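Local coordinates for paraflagellar rod component (Trypanosoma cruzi, PDB 6XYB), which is of unknown function but is a kinetoplastid-specific protein, named as a paraflagellar rod component, that binds magnesium ions, at residues P5-S10 and L113-R118; N14-T19 and M65-H70. All blocks are in the same frame, centred on the assembly; numbering follows the deposited sequence.

Contact 1: P5-S10 and L113-R118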
# COMPACT_ATOMS: atom_id res chain seq x y z
N PRO C 5 -4.25 -16.75 -11.73
CA PRO C 5 -3.47 -15.59 -12.12
C PRO C 5 -3.85 -14.44 -11.18
O PRO C 5 -4.86 -14.51 -10.42
CB PRO C 5 -3.93 -15.32 -13.57
CG PRO C 5 -4.61 -16.58 -13.99
CD PRO C 5 -5.28 -17.05 -12.72
N ASN C 6 -3.11 -13.37 -11.34
CA ASN C 6 -3.30 -12.13 -10.56
C ASN C 6 -3.59 -11.02 -11.57
O ASN C 6 -3.39 -11.19 -12.79
CB ASN C 6 -2.05 -11.83 -9.72
CG ASN C 6 -1.89 -12.72 -8.51
OD1 ASN C 6 -2.26 -12.35 -7.41
ND2 ASN C 6 -1.37 -13.91 -8.69
N LEU C 7 -3.96 -9.86 -11.07
CA LEU C 7 -4.27 -8.69 -11.89
C LEU C 7 -3.58 -7.51 -11.24
O LEU C 7 -3.52 -7.41 -10.01
CB LEU C 7 -5.81 -8.51 -11.93
CG LEU C 7 -6.51 -7.39 -12.67
CD1 LEU C 7 -6.17 -7.39 -14.10
CD2 LEU C 7 -7.99 -7.63 -12.45
N CYS C 8 -3.04 -6.64 -12.07
CA CYS C 8 -2.48 -5.35 -11.62
C CYS C 8 -3.21 -4.25 -12.36
O CYS C 8 -3.21 -4.27 -13.63
CB CYS C 8 -0.98 -5.25 -11.86
SG CYS C 8 -0.30 -3.59 -11.49
N VAL C 9 -3.80 -3.31 -11.63
CA VAL C 9 -4.38 -2.12 -12.26
C VAL C 9 -3.53 -0.93 -11.80
O VAL C 9 -3.22 -0.78 -10.61
CB VAL C 9 -5.82 -1.90 -11.86
CG1 VAL C 9 -6.40 -0.61 -12.45
CG2 VAL C 9 -6.70 -3.05 -12.26
N SER C 10 -3.12 -0.11 -12.76
CA SER C 10 -2.33 1.06 -12.40
C SER C 10 -3.07 2.29 -12.89
O SER C 10 -3.63 2.25 -14.00
CB SER C 10 -0.94 0.98 -13.00
OG SER C 10 -0.09 1.99 -12.52
N LEU C 113 -2.88 -1.22 -7.85
CA LEU C 113 -3.85 -2.04 -7.10
C LEU C 113 -3.58 -3.47 -7.58
O LEU C 113 -3.64 -3.75 -8.83
CB LEU C 113 -5.27 -1.57 -7.41
CG LEU C 113 -5.69 -0.17 -7.01
CD1 LEU C 113 -6.99 0.22 -7.73
CD2 LEU C 113 -5.97 -0.04 -5.51
N PHE C 114 -3.41 -4.39 -6.66
CA PHE C 114 -3.12 -5.79 -7.03
C PHE C 114 -4.26 -6.69 -6.51
O PHE C 114 -4.72 -6.53 -5.38
CB PHE C 114 -1.82 -6.24 -6.34
CG PHE C 114 -0.61 -5.51 -6.80
CD1 PHE C 114 -0.05 -5.80 -8.02
CD2 PHE C 114 -0.11 -4.48 -6.04
CE1 PHE C 114 1.08 -5.12 -8.47
CE2 PHE C 114 1.05 -3.82 -6.47
CZ PHE C 114 1.61 -4.12 -7.69
N PHE C 115 -4.72 -7.57 -7.40
CA PHE C 115 -5.91 -8.41 -7.15
C PHE C 115 -5.61 -9.89 -7.36
O PHE C 115 -4.73 -10.24 -8.19
CB PHE C 115 -7.03 -8.08 -8.12
CG PHE C 115 -7.51 -6.66 -8.00
CD1 PHE C 115 -6.89 -5.64 -8.70
CD2 PHE C 115 -8.66 -6.30 -7.25
CE1 PHE C 115 -7.28 -4.32 -8.57
CE2 PHE C 115 -9.08 -4.97 -7.16
CZ PHE C 115 -8.36 -3.98 -7.81
N ALA C 116 -6.27 -10.73 -6.57
CA ALA C 116 -6.16 -12.20 -6.73
C ALA C 116 -7.55 -12.81 -6.86
O ALA C 116 -8.58 -12.19 -6.45
CB ALA C 116 -5.40 -12.78 -5.54
N ARG C 117 -7.64 -14.01 -7.44
CA ARG C 117 -8.95 -14.70 -7.51
C ARG C 117 -9.32 -15.22 -6.12
O ARG C 117 -8.40 -15.44 -5.32
CB ARG C 117 -8.95 -15.87 -8.49
CG ARG C 117 -8.79 -15.53 -9.95
CD ARG C 117 -9.88 -14.68 -10.53
NE ARG C 117 -11.17 -15.35 -10.73
CZ ARG C 117 -12.26 -14.74 -11.18
NH1 ARG C 117 -12.20 -13.47 -11.50
NH2 ARG C 117 -13.41 -15.39 -11.30
N ARG C 118 -10.61 -15.41 -5.83
CA ARG C 118 -11.16 -15.57 -4.45
C ARG C 118 -10.75 -16.91 -3.82
O ARG C 118 -10.69 -17.00 -2.56
CB ARG C 118 -12.68 -15.46 -4.49

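Contact 2: N14-T19 and M65-H70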
# COMPACT_ATOMS: atom_id res chain seq x y z
N ASN C 14 -2.02 13.50 -13.60
CA ASN C 14 -2.97 13.78 -14.65
C ASN C 14 -2.23 13.96 -15.97
O ASN C 14 -1.06 14.35 -15.97
CB ASN C 14 -3.78 15.03 -14.29
CG ASN C 14 -4.88 14.71 -13.31
OD1 ASN C 14 -5.76 13.92 -13.60
ND2 ASN C 14 -4.82 15.28 -12.11
N PRO C 15 -2.90 13.73 -17.13
CA PRO C 15 -4.30 13.34 -17.16
C PRO C 15 -4.48 11.87 -16.78
O PRO C 15 -3.49 11.13 -16.69
CB PRO C 15 -4.72 13.55 -18.62
CG PRO C 15 -3.42 13.39 -19.39
CD PRO C 15 -2.30 13.83 -18.46
N PRO C 16 -5.73 11.47 -16.48
CA PRO C 16 -6.02 10.14 -15.93
C PRO C 16 -5.81 9.05 -16.98
O PRO C 16 -6.45 9.00 -18.02
CB PRO C 16 -7.46 10.17 -15.44
CG PRO C 16 -8.03 11.51 -15.88
CD PRO C 16 -6.92 12.33 -16.51
N VAL C 17 -4.90 8.12 -16.65
CA VAL C 17 -4.60 6.97 -17.57
C VAL C 17 -4.65 5.71 -16.72
O VAL C 17 -3.89 5.61 -15.71
CB VAL C 17 -3.25 7.06 -18.31
CG1 VAL C 17 -3.07 5.80 -19.16
CG2 VAL C 17 -3.16 8.37 -19.12
N ILE C 18 -5.52 4.80 -17.09
CA ILE C 18 -5.71 3.55 -16.33
C ILE C 18 -5.23 2.39 -17.21
O ILE C 18 -5.64 2.25 -18.37
CB ILE C 18 -7.18 3.34 -15.93
CG1 ILE C 18 -7.70 4.50 -15.08
CG2 ILE C 18 -7.33 1.97 -15.27
CD1 ILE C 18 -9.17 4.64 -15.08
N THR C 19 -4.35 1.55 -16.68
CA THR C 19 -3.83 0.35 -17.37
C THR C 19 -4.16 -0.89 -16.53
O THR C 19 -4.07 -0.83 -15.30
CB THR C 19 -2.34 0.48 -17.63
OG1 THR C 19 -1.62 0.88 -16.48
CG2 THR C 19 -2.02 1.48 -18.71
N MET C 65 -6.93 2.82 -20.82
CA MET C 65 -7.98 3.86 -20.99
C MET C 65 -7.43 5.21 -20.56
O MET C 65 -6.94 5.34 -19.43
CB MET C 65 -9.26 3.54 -20.20
CG MET C 65 -10.24 4.71 -20.05
SD MET C 65 -11.60 4.29 -18.83
CE MET C 65 -12.46 3.37 -20.05
N GLU C 66 -7.62 6.25 -21.38
CA GLU C 66 -7.44 7.62 -20.87
C GLU C 66 -8.81 8.29 -20.74
O GLU C 66 -9.54 8.30 -21.74
CB GLU C 66 -6.50 8.44 -21.74
CG GLU C 66 -6.28 9.84 -21.18
CD GLU C 66 -5.22 10.66 -21.93
OE1 GLU C 66 -4.23 10.05 -22.38
OE2 GLU C 66 -5.37 11.90 -22.03
N LEU C 67 -9.12 8.89 -19.59
CA LEU C 67 -10.38 9.71 -19.41
C LEU C 67 -10.21 11.08 -20.09
O LEU C 67 -9.15 11.72 -19.98
CB LEU C 67 -10.75 9.87 -17.93
CG LEU C 67 -10.70 8.64 -17.03
CD1 LEU C 67 -11.01 9.03 -15.60
CD2 LEU C 67 -11.61 7.54 -17.50
N SER C 68 -11.26 11.58 -20.75
CA SER C 68 -11.11 12.45 -21.95
C SER C 68 -10.53 13.87 -21.65
O SER C 68 -11.26 14.87 -21.85
CB SER C 68 -12.39 12.47 -22.77
OG SER C 68 -13.54 12.27 -21.96
N GLN C 69 -9.24 13.95 -21.28
CA GLN C 69 -8.39 15.18 -21.21
C GLN C 69 -8.59 15.84 -19.85
O GLN C 69 -7.93 16.86 -19.55
CB GLN C 69 -8.75 16.15 -22.34
N HIS C 70 -9.45 15.22 -19.04
CA HIS C 70 -9.77 15.64 -17.67
C HIS C 70 -8.48 15.81 -16.87
O HIS C 70 -7.41 15.35 -17.28
CB HIS C 70 -10.65 14.63 -16.93
CG HIS C 70 -11.73 14.10 -17.79
ND1 HIS C 70 -11.70 14.29 -19.15
CD2 HIS C 70 -12.83 13.37 -17.52
CE1 HIS C 70 -12.74 13.71 -19.70
NE2 HIS C 70 -13.46 13.12 -18.72

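Contact 1: P5-S10 and L113-R118
Antiparallel pairing of strand 6-13 with strand 108-117, the two ends of the chain, forms this part of the six-stranded sheet, and Leu7 with Phe115 and Val9 with Leu113 are its hydrogen-bonded pairs. In the first, Phe115 N gives its hydrogen to Leu7 O at 2.9 Å, and Leu7 N bonds Phe115 O in return. In the second, Val9 N reaches Leu113 O at 2.8 Å with a nearly straight N-H...O angle of 170°, and Leu113 N returns the bond to Val9 O. Between these two pairs the backbones come close enough for a CA-H...O contact from Cys8 CA to Leu113 O, 3.4 Å, with its counterpart from Phe114 CA to Leu7 O.

The side chains of Leu7, Val9, Leu113 and Phe115 share one face. There Leu7 CB meets Phe115 CB at 4.0 Å, while Val9 CG2 lies 3.9 Å from Phe115 CE1, the two side chains crossing obliquely. Helix 74-90 covers this face, with Leu88 touching Leu7, Val9 and Phe115, and Ile84 touching Val9. Asn6, Cys8, Phe114 and Ala116 occupy the other face, where a second subunit packs: its Glu89 takes a hydrogen bond from Asn6 ND2 and its Ile85 touches Phe114. Asn6 OD1 sits beside Ala116 CB at 3.7 Å, an ordinary van der Waals contact.

Cys8 and Phe114 form a non-hydrogen-bonded pair. The sulfur stands anti to the backbone N (chi1 173°). Phe114 CG lies beside its own N (chi1 -65°), and the far end of the ring comes nearer the Cys8 strand. The result is an oblique sulfur-aromatic contact, Cys8 SG approaching the CD1-CE1 side of the ring and coming within 3.7 Å of Phe114 CE1.

Contact 2: N14-T19 and M65-H70
Glu66 and Val17 face each other with Glu66 CG anti to its backbone N (chi1 -178°) and Val17 CG2 beside its own N, since CG1 takes the anti position (chi1 178°). Beyond CG the Glu66 chain stays extended, running back past Val17 to Pro15. The pair belongs to the antiparallel junction of strands 17-21 and 62-66 in the six-stranded sheet, at the end where both give way to loops.

Val17 and Glu66 are a non-hydrogen-bonded pair; next to them Ile18 and Met65 exchange two backbone bonds. Ile18 N meets Met65 O at 2.8 Å and 175°, and Met65 N binds Ile18 O almost as straight. A third bond, from Leu67 N to Pro16 O at 3.1 Å, carries the pairing past the strand ends. Pro16 O also receives a CA-H...O contact from Glu66 CA, 3.3 Å away.

Along the Glu66 side chain, OE1 rests 3.8 Å from Val17 CG2 and OE2 3.6 Å from Pro15 CG, so the aliphatic groups line the carboxylate without bonding it. OE1 has its polar partner in Arg64, through a salt bridge. On the opposite side of the strands, Ile18 and Met65 are buried, Ile18 touching Ile37 and Met65 touching Val52 and Phe54.

Leu67 crosses Pro16 at about a right angle, its CD1 meeting Pro16 CB at 3.7 Å. An inverse gamma turn centred on Ser68 kinks the chain, and with the bend continuing through Gln69 His70 comes up against the prolines, where His70 O lies 3.2 Å from Pro16 CD and 3.5 Å from Pro15 CB.

Strands 6-13 and 17-21 are neighbours in one antiparallel sheet, so contact 1 and contact 2 flank a common pairing, and Ser10 N probably hydrogen-bonds Thr19 O between them at 2.8 Å. Val9 and Ile18 also touch, so the apolar side chains of the two contacts meet there. Their centres lie about 20 Å apart, on opposite sides of the chain's centre, with contact 2 nested inside the loop that contact 1 closes. Contact 1 is mostly buried, between helix 74-90 and a second subunit, and its side chains are largely aliphatic and aromatic. Contact 2 is only partly buried, untouched by other chains of the assembly, and mixes proline packing with a carboxylate whose charge is paired outside the two segments.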